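PDB 6WH7: penaeus monodon metallodensovirus major capsid protein from Penaeus monodon metallodensovirus, which forms the icosahedral capsid of a shrimp densovirus from 60 copies of itself, a shell that presumably encloses the viral DNA genome. Local coordinates for residues Y60-K65 against F299-W304; M88-E93 against S181-L186; Y156-I161 against N206-W211. All blocks are in the same frame, centred on the assembly; numbering follows the deposited sequence.

Contact 1. Residues Y60-K65 against F299-W304; sequences YRTAIK and FEFRLW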
loop_
_atom_site.group_PDB
_atom_site.type_symbol
_atom_site.label_atom_id
_atom_site.label_comp_id
_atom_site.label_asym_id
_atom_site.label_seq_id
_atom_site.Cartn_x
_atom_site.Cartn_y
_atom_site.Cartn_z
ATOM N N TYR A 60 -74.591 -41.514 -12.588
ATOM C CA TYR A 60 -73.834 -42.747 -12.642
ATOM C C TYR A 60 -73.653 -43.155 -14.091
ATOM O O TYR A 60 -74.529 -42.935 -14.924
ATOM C CB TYR A 60 -74.548 -43.850 -11.892
ATOM C CG TYR A 60 -74.826 -43.538 -10.457
ATOM C CD1 TYR A 60 -73.921 -43.856 -9.471
ATOM C CD2 TYR A 60 -76.000 -42.915 -10.092
ATOM C CE1 TYR A 60 -74.180 -43.569 -8.166
ATOM C CE2 TYR A 60 -76.258 -42.618 -8.798
ATOM C CZ TYR A 60 -75.355 -42.951 -7.834
ATOM O OH TYR A 60 -75.625 -42.655 -6.525
ATOM N N ARG A 61 -72.513 -43.762 -14.387
ATOM C CA ARG A 61 -72.145 -44.099 -15.750
ATOM C C ARG A 61 -71.982 -45.598 -15.891
ATOM O O ARG A 61 -71.318 -46.237 -15.073
ATOM C CB ARG A 61 -70.866 -43.379 -16.151
ATOM C CG ARG A 61 -71.080 -41.905 -16.273
ATOM C CD ARG A 61 -69.811 -41.149 -16.510
ATOM N NE ARG A 61 -70.102 -39.728 -16.653
ATOM C CZ ARG A 61 -70.310 -38.906 -15.632
ATOM N NH1 ARG A 61 -70.268 -39.361 -14.390
ATOM N NH2 ARG A 61 -70.570 -37.626 -15.854
ATOM N N THR A 62 -72.598 -46.151 -16.924
ATOM C CA THR A 62 -72.450 -47.550 -17.267
ATOM C C THR A 62 -72.294 -47.661 -18.769
ATOM O O THR A 62 -72.455 -46.691 -19.507
ATOM C CB THR A 62 -73.637 -48.389 -16.804
ATOM O OG1 THR A 62 -73.336 -49.773 -17.005
ATOM C CG2 THR A 62 -74.876 -48.046 -17.591
ATOM N N ALA A 63 -71.947 -48.856 -19.220
ATOM C CA ALA A 63 -71.884 -49.133 -20.638
ATOM C C ALA A 63 -72.495 -50.494 -20.898
ATOM O O ALA A 63 -72.740 -51.277 -19.982
ATOM C CB ALA A 63 -70.450 -49.078 -21.168
ATOM N N ILE A 64 -72.763 -50.757 -22.169
ATOM C CA ILE A 64 -73.111 -52.080 -22.653
ATOM C C ILE A 64 -72.155 -52.383 -23.789
ATOM O O ILE A 64 -72.204 -51.731 -24.836
ATOM C CB ILE A 64 -74.565 -52.170 -23.121
ATOM C CG1 ILE A 64 -75.505 -52.013 -21.933
ATOM C CG2 ILE A 64 -74.805 -53.476 -23.837
ATOM C CD1 ILE A 64 -76.932 -51.864 -22.315
ATOM N N LYS A 65 -71.282 -53.358 -23.586
ATOM C CA LYS A 65 -70.316 -53.769 -24.589
ATOM C C LYS A 65 -70.728 -55.135 -25.102
ATOM O O LYS A 65 -70.914 -56.062 -24.313
ATOM C CB LYS A 65 -68.908 -53.802 -24.003
ATOM C CG LYS A 65 -68.413 -52.440 -23.604
ATOM C CD LYS A 65 -67.164 -52.495 -22.772
ATOM C CE LYS A 65 -66.010 -53.061 -23.550
ATOM N NZ LYS A 65 -64.776 -53.096 -22.727
ATOM N N PHE A 299 -73.958 -45.479 -21.062
ATOM C CA PHE A 299 -75.108 -44.800 -20.489
ATOM C C PHE A 299 -74.748 -44.020 -19.239
ATOM O O PHE A 299 -73.894 -44.429 -18.455
ATOM C CB PHE A 299 -76.211 -45.792 -20.150
ATOM C CG PHE A 299 -76.907 -46.347 -21.336
ATOM C CD1 PHE A 299 -77.981 -45.686 -21.883
ATOM C CD2 PHE A 299 -76.503 -47.534 -21.895
ATOM C CE1 PHE A 299 -78.634 -46.196 -22.960
ATOM C CE2 PHE A 299 -77.156 -48.044 -22.970
ATOM C CZ PHE A 299 -78.223 -47.376 -23.505
ATOM N N GLU A 300 -75.396 -42.880 -19.072
ATOM C CA GLU A 300 -75.493 -42.217 -17.786
ATOM C C GLU A 300 -76.876 -42.471 -17.222
ATOM O O GLU A 300 -77.871 -42.380 -17.939
ATOM C CB GLU A 300 -75.260 -40.715 -17.900
ATOM C CG GLU A 300 -73.854 -40.329 -18.222
ATOM C CD GLU A 300 -73.705 -38.843 -18.405
ATOM O OE1 GLU A 300 -74.734 -38.145 -18.468
ATOM O OE2 GLU A 300 -72.555 -38.369 -18.485
ATOM N N PHE A 301 -76.942 -42.799 -15.943
ATOM C CA PHE A 301 -78.230 -42.928 -15.297
ATOM C C PHE A 301 -78.219 -42.167 -13.987
ATOM O O PHE A 301 -77.183 -41.725 -13.494
ATOM C CB PHE A 301 -78.630 -44.390 -15.089
ATOM C CG PHE A 301 -77.682 -45.178 -14.247
ATOM C CD1 PHE A 301 -77.888 -45.310 -12.893
ATOM C CD2 PHE A 301 -76.593 -45.804 -14.814
ATOM C CE1 PHE A 301 -77.033 -46.050 -12.129
ATOM C CE2 PHE A 301 -75.731 -46.538 -14.050
ATOM C CZ PHE A 301 -75.951 -46.668 -12.711
ATOM N N ARG A 302 -79.414 -42.002 -13.447
ATOM C CA ARG A 302 -79.646 -41.128 -12.318
ATOM C C ARG A 302 -80.742 -41.746 -11.470
ATOM O O ARG A 302 -81.647 -42.400 -11.990
ATOM C CB ARG A 302 -79.985 -39.724 -12.819
ATOM C CG ARG A 302 -80.448 -38.778 -11.787
ATOM C CD ARG A 302 -80.654 -37.402 -12.360
ATOM N NE ARG A 302 -79.418 -36.645 -12.470
ATOM C CZ ARG A 302 -79.346 -35.422 -12.974
ATOM N NH1 ARG A 302 -80.428 -34.839 -13.447
ATOM N NH2 ARG A 302 -78.192 -34.786 -13.013
ATOM N N LEU A 303 -80.640 -41.563 -10.160
ATOM C CA LEU A 303 -81.455 -42.304 -9.216
ATOM C C LEU A 303 -82.672 -41.508 -8.777
ATOM O O LEU A 303 -82.892 -40.366 -9.178
ATOM C CB LEU A 303 -80.639 -42.707 -7.994
ATOM C CG LEU A 303 -79.462 -43.597 -8.340
ATOM C CD1 LEU A 303 -78.771 -44.079 -7.112
ATOM C CD2 LEU A 303 -79.941 -44.712 -9.128
ATOM N N TRP A 304 -83.465 -42.139 -7.924
ATOM C CA TRP A 304 -84.725 -41.618 -7.435
ATOM C C TRP A 304 -84.516 -40.559 -6.360
ATOM O O TRP A 304 -83.439 -40.426 -5.776
ATOM C CB TRP A 304 -85.576 -42.759 -6.905
ATOM C CG TRP A 304 -85.897 -43.719 -7.976
ATOM C CD1 TRP A 304 -85.254 -44.881 -8.243
ATOM C CD2 TRP A 304 -86.913 -43.584 -8.966
ATOM N NE1 TRP A 304 -85.822 -45.496 -9.321
ATOM C CE2 TRP A 304 -86.844 -44.715 -9.786
ATOM C CE3 TRP A 304 -87.883 -42.621 -9.229
ATOM C CZ2 TRP A 304 -87.704 -44.911 -10.851
ATOM C CZ3 TRP A 304 -88.731 -42.818 -10.283
ATOM C CH2 TRP A 304 -88.641 -43.951 -11.081
#

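Contact 2. Residues M88-E93 against S181-L186; sequences MRFYCE and SSMREL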
loop_
_atom_site.group_PDB
_atom_site.type_symbol
_atom_site.label_atom_id
_atom_site.label_comp_id
_atom_site.label_asym_id
_atom_site.label_seq_id
_atom_site.Cartn_x
_atom_site.Cartn_y
_atom_site.Cartn_z
ATOM N N MET A 88 -80.458 -47.259 -31.591
ATOM C CA MET A 88 -80.184 -47.651 -30.212
ATOM C C MET A 88 -80.147 -49.161 -30.066
ATOM O O MET A 88 -79.298 -49.704 -29.356
ATOM C CB MET A 88 -81.236 -47.060 -29.276
ATOM C CG MET A 88 -81.144 -45.577 -29.054
ATOM S SD MET A 88 -79.669 -45.099 -28.161
ATOM C CE MET A 88 -80.022 -45.820 -26.568
ATOM N N ARG A 89 -81.058 -49.854 -30.740
ATOM C CA ARG A 89 -81.155 -51.303 -30.640
ATOM C C ARG A 89 -79.882 -52.001 -31.084
ATOM O O ARG A 89 -79.647 -53.150 -30.704
ATOM C CB ARG A 89 -82.332 -51.765 -31.481
ATOM C CG ARG A 89 -82.657 -53.204 -31.363
ATOM C CD ARG A 89 -83.784 -53.525 -32.276
ATOM N NE ARG A 89 -85.005 -52.828 -31.898
ATOM C CZ ARG A 89 -85.892 -53.316 -31.046
ATOM N NH1 ARG A 89 -85.696 -54.507 -30.504
ATOM N NH2 ARG A 89 -86.980 -52.628 -30.749
ATOM N N PHE A 90 -79.053 -51.322 -31.866
ATOM C CA PHE A 90 -77.827 -51.914 -32.376
ATOM C C PHE A 90 -76.822 -52.151 -31.260
ATOM O O PHE A 90 -76.152 -53.185 -31.227
ATOM C CB PHE A 90 -77.269 -50.991 -33.456
ATOM C CG PHE A 90 -75.984 -51.442 -34.071
ATOM C CD1 PHE A 90 -75.965 -52.467 -34.990
ATOM C CD2 PHE A 90 -74.808 -50.780 -33.801
ATOM C CE1 PHE A 90 -74.794 -52.856 -35.574
ATOM C CE2 PHE A 90 -73.641 -51.163 -34.387
ATOM C CZ PHE A 90 -73.633 -52.201 -35.273
ATOM N N TYR A 91 -76.684 -51.190 -30.354
ATOM C CA TYR A 91 -75.661 -51.235 -29.322
ATOM C C TYR A 91 -76.064 -52.007 -28.074
ATOM O O TYR A 91 -75.274 -52.790 -27.543
ATOM C CB TYR A 91 -75.287 -49.812 -28.949
ATOM C CG TYR A 91 -74.715 -49.066 -30.101
ATOM C CD1 TYR A 91 -73.365 -49.106 -30.366
ATOM C CD2 TYR A 91 -75.529 -48.343 -30.948
ATOM C CE1 TYR A 91 -72.840 -48.431 -31.421
ATOM C CE2 TYR A 91 -75.010 -47.667 -32.003
ATOM C CZ TYR A 91 -73.663 -47.711 -32.236
ATOM O OH TYR A 91 -73.125 -47.034 -33.297
ATOM N N CYS A 92 -77.263 -51.767 -27.568
ATOM C CA CYS A 92 -77.678 -52.283 -26.274
ATOM C C CYS A 92 -78.536 -53.531 -26.367
ATOM O O CYS A 92 -79.023 -54.011 -25.344
ATOM C CB CYS A 92 -78.390 -51.188 -25.480
ATOM S SG CYS A 92 -79.570 -50.249 -26.404
ATOM N N GLU A 93 -78.730 -54.063 -27.561
ATOM C CA GLU A 93 -79.559 -55.234 -27.766
ATOM C C GLU A 93 -78.862 -56.139 -28.761
ATOM O O GLU A 93 -78.411 -55.674 -29.810
ATOM C CB GLU A 93 -80.939 -54.809 -28.254
ATOM C CG GLU A 93 -81.873 -55.902 -28.587
ATOM C CD GLU A 93 -83.266 -55.379 -28.779
ATOM O OE1 GLU A 93 -83.462 -54.171 -28.551
ATOM O OE2 GLU A 93 -84.159 -56.157 -29.170
ATOM N N SER A 181 -84.230 -58.460 -35.934
ATOM C CA SER A 181 -83.538 -59.482 -35.166
ATOM C C SER A 181 -82.203 -59.860 -35.772
ATOM O O SER A 181 -81.427 -60.576 -35.137
ATOM C CB SER A 181 -84.405 -60.729 -35.057
ATOM O OG SER A 181 -84.609 -61.307 -36.331
ATOM N N SER A 182 -81.943 -59.433 -36.997
ATOM C CA SER A 182 -80.693 -59.688 -37.685
ATOM C C SER A 182 -79.725 -58.523 -37.574
ATOM O O SER A 182 -78.711 -58.510 -38.272
ATOM C CB SER A 182 -80.968 -60.015 -39.145
ATOM O OG SER A 182 -79.768 -60.343 -39.795
ATOM N N MET A 183 -80.038 -57.534 -36.740
ATOM C CA MET A 183 -79.411 -56.220 -36.838
ATOM C C MET A 183 -77.897 -56.284 -36.684
ATOM O O MET A 183 -77.164 -55.660 -37.458
ATOM C CB MET A 183 -80.014 -55.286 -35.796
ATOM C CG MET A 183 -79.508 -53.873 -35.890
ATOM S SD MET A 183 -80.357 -52.768 -34.767
ATOM C CE MET A 183 -81.926 -52.630 -35.592
ATOM N N ARG A 184 -77.402 -57.019 -35.688
ATOM C CA ARG A 184 -75.983 -56.892 -35.368
ATOM C C ARG A 184 -75.084 -57.613 -36.359
ATOM O O ARG A 184 -74.010 -57.103 -36.685
ATOM C CB ARG A 184 -75.689 -57.368 -33.955
ATOM C CG ARG A 184 -76.078 -56.380 -32.901
ATOM C CD ARG A 184 -75.646 -56.892 -31.567
ATOM N NE ARG A 184 -74.199 -57.040 -31.516
ATOM C CZ ARG A 184 -73.364 -56.070 -31.180
ATOM N NH1 ARG A 184 -73.831 -54.881 -30.850
ATOM N NH2 ARG A 184 -72.065 -56.296 -31.166
ATOM N N GLU A 185 -75.460 -58.788 -36.846
ATOM C CA GLU A 185 -74.708 -59.322 -37.972
ATOM C C GLU A 185 -75.135 -58.540 -39.195
ATOM O O GLU A 185 -76.323 -58.487 -39.519
ATOM C CB GLU A 185 -74.922 -60.825 -38.155
ATOM C CG GLU A 185 -76.249 -61.296 -38.716
ATOM C CD GLU A 185 -77.325 -61.318 -37.683
ATOM O OE1 GLU A 185 -77.089 -60.783 -36.588
ATOM O OE2 GLU A 185 -78.392 -61.903 -37.945
ATOM N N LEU A 186 -74.187 -57.906 -39.867
ATOM C CA LEU A 186 -74.569 -56.770 -40.691
ATOM C C LEU A 186 -74.941 -57.351 -42.041
ATOM O O LEU A 186 -74.101 -57.569 -42.910
ATOM C CB LEU A 186 -73.403 -55.798 -40.778
ATOM C CG LEU A 186 -72.913 -55.299 -39.421
ATOM C CD1 LEU A 186 -71.577 -54.623 -39.547
ATOM C CD2 LEU A 186 -73.909 -54.346 -38.822
#

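Contact 3. Residues Y156-I161 against N206-W211; sequences YMIHSI and NKNRYW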
loop_
_atom_site.group_PDB
_atom_site.type_symbol
_atom_site.label_atom_id
_atom_site.label_comp_id
_atom_site.label_asym_id
_atom_site.label_seq_id
_atom_site.Cartn_x
_atom_site.Cartn_y
_atom_site.Cartn_z
ATOM N N TYR A 156 -59.817 -55.809 -50.583
ATOM C CA TYR A 156 -60.111 -55.006 -49.412
ATOM C C TYR A 156 -61.615 -54.852 -49.319
ATOM O O TYR A 156 -62.337 -55.027 -50.300
ATOM C CB TYR A 156 -59.426 -53.641 -49.474
ATOM C CG TYR A 156 -59.685 -52.903 -50.758
ATOM C CD1 TYR A 156 -60.831 -52.148 -50.935
ATOM C CD2 TYR A 156 -58.774 -52.951 -51.793
ATOM C CE1 TYR A 156 -61.059 -51.486 -52.106
ATOM C CE2 TYR A 156 -58.997 -52.289 -52.957
ATOM C CZ TYR A 156 -60.135 -51.560 -53.115
ATOM O OH TYR A 156 -60.349 -50.900 -54.292
ATOM N N MET A 157 -62.087 -54.540 -48.124
ATOM C CA MET A 157 -63.473 -54.160 -47.924
ATOM C C MET A 157 -63.515 -52.666 -47.667
ATOM O O MET A 157 -62.697 -52.136 -46.914
ATOM C CB MET A 157 -64.108 -54.926 -46.765
ATOM C CG MET A 157 -65.565 -54.585 -46.548
ATOM S SD MET A 157 -66.336 -55.553 -45.261
ATOM C CE MET A 157 -65.567 -54.836 -43.826
ATOM N N ILE A 158 -64.450 -51.987 -48.310
ATOM C CA ILE A 158 -64.531 -50.537 -48.239
ATOM C C ILE A 158 -65.497 -50.166 -47.128
ATOM O O ILE A 158 -66.669 -50.545 -47.169
ATOM C CB ILE A 158 -64.984 -49.941 -49.577
ATOM C CG1 ILE A 158 -64.042 -50.368 -50.690
ATOM C CG2 ILE A 158 -64.996 -48.442 -49.494
ATOM C CD1 ILE A 158 -64.532 -50.021 -52.049
ATOM N N HIS A 159 -65.014 -49.437 -46.134
ATOM C CA HIS A 159 -65.888 -48.816 -45.154
ATOM C C HIS A 159 -66.144 -47.388 -45.597
ATOM O O HIS A 159 -65.207 -46.601 -45.737
ATOM C CB HIS A 159 -65.285 -48.813 -43.759
ATOM C CG HIS A 159 -66.224 -48.294 -42.721
ATOM N ND1 HIS A 159 -67.277 -49.034 -42.239
ATOM C CD2 HIS A 159 -66.343 -47.069 -42.165
ATOM C CE1 HIS A 159 -67.959 -48.312 -41.372
ATOM N NE2 HIS A 159 -67.416 -47.114 -41.312
ATOM N N SER A 160 -67.405 -47.051 -45.802
ATOM C CA SER A 160 -67.784 -45.743 -46.298
ATOM C C SER A 160 -68.570 -45.004 -45.232
ATOM O O SER A 160 -69.505 -45.556 -44.650
ATOM C CB SER A 160 -68.616 -45.875 -47.568
ATOM O OG SER A 160 -67.869 -46.487 -48.596
ATOM N N ILE A 161 -68.178 -43.767 -44.969
ATOM C CA ILE A 161 -68.935 -42.854 -44.130
ATOM C C ILE A 161 -69.520 -41.793 -45.041
ATOM O O ILE A 161 -68.785 -41.148 -45.794
ATOM C CB ILE A 161 -68.058 -42.211 -43.048
ATOM C CG1 ILE A 161 -67.512 -43.267 -42.100
ATOM C CG2 ILE A 161 -68.850 -41.201 -42.280
ATOM C CD1 ILE A 161 -66.517 -42.724 -41.142
ATOM N N ASN A 206 -68.114 -39.618 -49.124
ATOM C CA ASN A 206 -66.973 -38.794 -48.763
ATOM C C ASN A 206 -65.809 -39.610 -48.231
ATOM O O ASN A 206 -64.775 -39.732 -48.890
ATOM C CB ASN A 206 -67.379 -37.760 -47.719
ATOM C CG ASN A 206 -66.266 -36.810 -47.393
ATOM O OD1 ASN A 206 -65.470 -36.451 -48.251
ATOM N ND2 ASN A 206 -66.168 -36.436 -46.134
ATOM N N LYS A 207 -65.964 -40.162 -47.034
ATOM C CA LYS A 207 -64.898 -40.909 -46.387
ATOM C C LYS A 207 -65.051 -42.377 -46.738
ATOM O O LYS A 207 -66.067 -42.994 -46.411
ATOM C CB LYS A 207 -64.931 -40.717 -44.874
ATOM C CG LYS A 207 -64.648 -39.307 -44.436
ATOM C CD LYS A 207 -64.632 -39.193 -42.930
ATOM C CE LYS A 207 -63.408 -39.871 -42.356
ATOM N NZ LYS A 207 -62.163 -39.171 -42.761
ATOM N N ASN A 208 -64.054 -42.927 -47.414
ATOM C CA ASN A 208 -64.045 -44.329 -47.797
ATOM C C ASN A 208 -62.716 -44.903 -47.349
ATOM O O ASN A 208 -61.672 -44.511 -47.868
ATOM C CB ASN A 208 -64.213 -44.488 -49.302
ATOM C CG ASN A 208 -65.526 -43.976 -49.790
ATOM O OD1 ASN A 208 -66.551 -44.628 -49.644
ATOM N ND2 ASN A 208 -65.511 -42.797 -50.378
ATOM N N ARG A 209 -62.744 -45.823 -46.401
ATOM C CA ARG A 209 -61.547 -46.529 -45.971
ATOM C C ARG A 209 -61.488 -47.859 -46.694
ATOM O O ARG A 209 -62.441 -48.636 -46.634
ATOM C CB ARG A 209 -61.542 -46.748 -44.463
ATOM C CG ARG A 209 -61.370 -45.488 -43.675
ATOM C CD ARG A 209 -61.460 -45.745 -42.195
ATOM N NE ARG A 209 -61.274 -44.512 -41.446
ATOM C CZ ARG A 209 -62.231 -43.619 -41.247
ATOM N NH1 ARG A 209 -63.437 -43.824 -41.745
ATOM N NH2 ARG A 209 -61.985 -42.518 -40.559
ATOM N N TYR A 210 -60.383 -48.122 -47.379
ATOM C CA TYR A 210 -60.162 -49.441 -47.948
ATOM C C TYR A 210 -59.449 -50.251 -46.884
ATOM O O TYR A 210 -58.296 -49.974 -46.551
ATOM C CB TYR A 210 -59.355 -49.403 -49.241
ATOM C CG TYR A 210 -59.996 -48.645 -50.372
ATOM C CD1 TYR A 210 -61.332 -48.324 -50.347
ATOM C CD2 TYR A 210 -59.299 -48.398 -51.531
ATOM C CE1 TYR A 210 -61.924 -47.665 -51.389
ATOM C CE2 TYR A 210 -59.886 -47.754 -52.595
ATOM C CZ TYR A 210 -61.199 -47.391 -52.519
ATOM O OH TYR A 210 -61.796 -46.749 -53.574
ATOM N N TRP A 211 -60.133 -51.247 -46.356
ATOM C CA TRP A 211 -59.693 -51.934 -45.158
ATOM C C TRP A 211 -59.301 -53.346 -45.541
ATOM O O TRP A 211 -60.084 -54.070 -46.158
ATOM C CB TRP A 211 -60.785 -51.871 -44.095
ATOM C CG TRP A 211 -60.470 -52.494 -42.793
ATOM C CD1 TRP A 211 -59.447 -52.174 -41.968
ATOM C CD2 TRP A 211 -61.313 -53.376 -42.052
ATOM N NE1 TRP A 211 -59.524 -52.891 -40.807
ATOM C CE2 TRP A 211 -60.676 -53.627 -40.830
ATOM C CE3 TRP A 211 -62.530 -54.010 -42.318
ATOM C CZ2 TRP A 211 -61.206 -54.488 -39.882
ATOM C CZ3 TRP A 211 -63.052 -54.853 -41.374
ATOM C CH2 TRP A 211 -62.395 -55.093 -40.174
#

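Contact 1. Residues Y60-K65 against F299-W304
Phe-301 N donates to Tyr-60 O at 2.6 Å, in the plane of the carbonyl. The same oxygen also receives a CA-H...O contact from Glu-300 CA. Tyr-60 N returns a bond to Phe-301 O at 2.8 Å. Thr-62 and Phe-299 form the next hydrogen-bonded antiparallel pair.

On the sheet face of Tyr-60, Thr-62, Phe-299 and Phe-301, Tyr-60 CB sits over the Phe-301 ring, 3.5 Å from its centroid. Phe-301 CG lies between the backbone N and the carbonyl carbon (chi1 60°). The two rings are nearly parallel, at 18°, but slid apart. Leu-303 CD1 meets Tyr-60 CE2 at 3.4 Å, and these side chains cross at about a right angle.

The strands correspond to the first and last of the viral jelly roll, B and its partner in the BIDG sheet. Within this chain B lies at the sheet edge, and strand 287-302 lies between B and D. Arg-61 and Glu-300 lie side by side on the other face. Arg-61 NE forms a salt bridge with Glu-300 OE2 at 3.3 Å, the guanidinium and carboxylate planes standing 85° apart. Glu-300 OE1 is paired with Arg-120. Tyr-60 OH bonds to Arg-61 O of a neighbouring subunit, and the bond is reciprocated, consistent with a twofold contact.

Contact 2. Residues M88-E93 against S181-L186
Phe-90 presents the edge of its ring to Met-183 and Leu-186. It belongs to the short, weakly bonded helix 88-92. Its CG is anti to the backbone N (chi1 179°), beside the carbonyl carbon. Met-183 CG lies in the ring plane, 3.9 Å from Phe-90 CD1. Leu-186 CD2 meets the edge further out, 3.7 Å from Phe-90 CE1, and the two side chains cross at about a right angle.

Met-183 continues past the ring toward the helix backbone. Met-183 SD rests 3.5 Å from Phe-90 N, and its CE touches Arg-89 CD at 3.9 Å. Arg-89 crosses Met-183 at about a right angle. Its guanidinium turns instead to its own segment, where NH1 makes a salt bridge with Glu-93 OE2. Glu-93 OE1 is bonded to Tyr-234.

Arg-184 supplies the one hydrogen bond between the segments. Arg-184 NH1 donates to Phe-90 O at 2.9 Å, with a bent N-H...O angle of 140°. The oxygen lies near the guanidinium plane, and the donor lies in the carbonyl plane. NH1 also bonds to Thr-295 OG1, and Arg-184 CD packs 3.5 Å from Glu-93 O. The guanidinium stands above the Phe-90 ring, but at a distance that allows at most a weak cation-pi attraction.

Phe-90 also packs on Leu-293 and Thr-295, while Leu-186 packs on Val-70. The helix follows strand 79-83 and the loop precedes strand 189-191, so two inter-strand connections meet against the BIDG sheet of a viral jelly roll.

Contact 3. Residues Y156-I161 against N206-W211
Tyr-156 CG lies between its backbone N and carbonyl carbon (chi1 52°), whereas Tyr-210 CG is anti to its carbonyl carbon (chi1 -62°). With the CG atoms placed this way, the two side chains lie side by side and point the same way. Their rings form an offset stack with planes at 13° and centroids 4.3 Å apart. Tyr-156 CE1 lies over the centre of the Tyr-210 ring. Tyr-210 CD2 sits nearer the rim of the Tyr-156 ring. Ile-158 runs beside Tyr-210, its CG1 3.4 Å from Tyr-210 CD1.

Further along the face that carries Ile-158 and Tyr-210, Ser-160 OG donates to Asn-208 OD1 at 2.5 Å, in the plane of the amide carbonyl. Asn-208 ND2 is held by Phe-205 O.

The strands are the E and F neighbours of the jelly-roll CHEF sheet, joined by three hydrogen-bonded antiparallel pairs. In the middle pair, His-159 N to Arg-209 O and Arg-209 N to His-159 O are both 2.7 Å.

The opposite face, with Met-157, His-159, Ile-161, Arg-209 and Trp-211, packs on strands 118-135 and 218-222. Met-157 CE meets the edge of the Trp-211 indole in plane, 3.5 Å from CE3. Ile-161 CD1 touches the edge of the Arg-209 guanidinium, 3.3 Å from NH1. Arg-209 and Tyr-210 pair with a strand of a neighbouring subunit, which continues the sheet across the interface. Tyr-210 OH bonds to Thr-292 of a different neighbouring subunit.

Overall arrangement
The three contacts sample both sheets of the jelly roll and the connections around them. Contact 1 joins strands 59-75 and 287-302 near the two ends of the barrel sequence, so the segments of contacts 2 and 3 all fall between its own. Along the chain, contacts 2 and 3 alternate: 88-93, 156-161, 181-186, 206-211. Contact 2 touches contact 1, with Ile-64 CD1 3.6 Å from Cys-92 CB; their centres are about 20 Å apart. Contact 3 lies in the other sheet, its centre about 33 Å from that of contact 1 and about 21 Å from that of contact 2. Contacts 1 and 3 both reach neighbouring subunits, tying the fold into the shell.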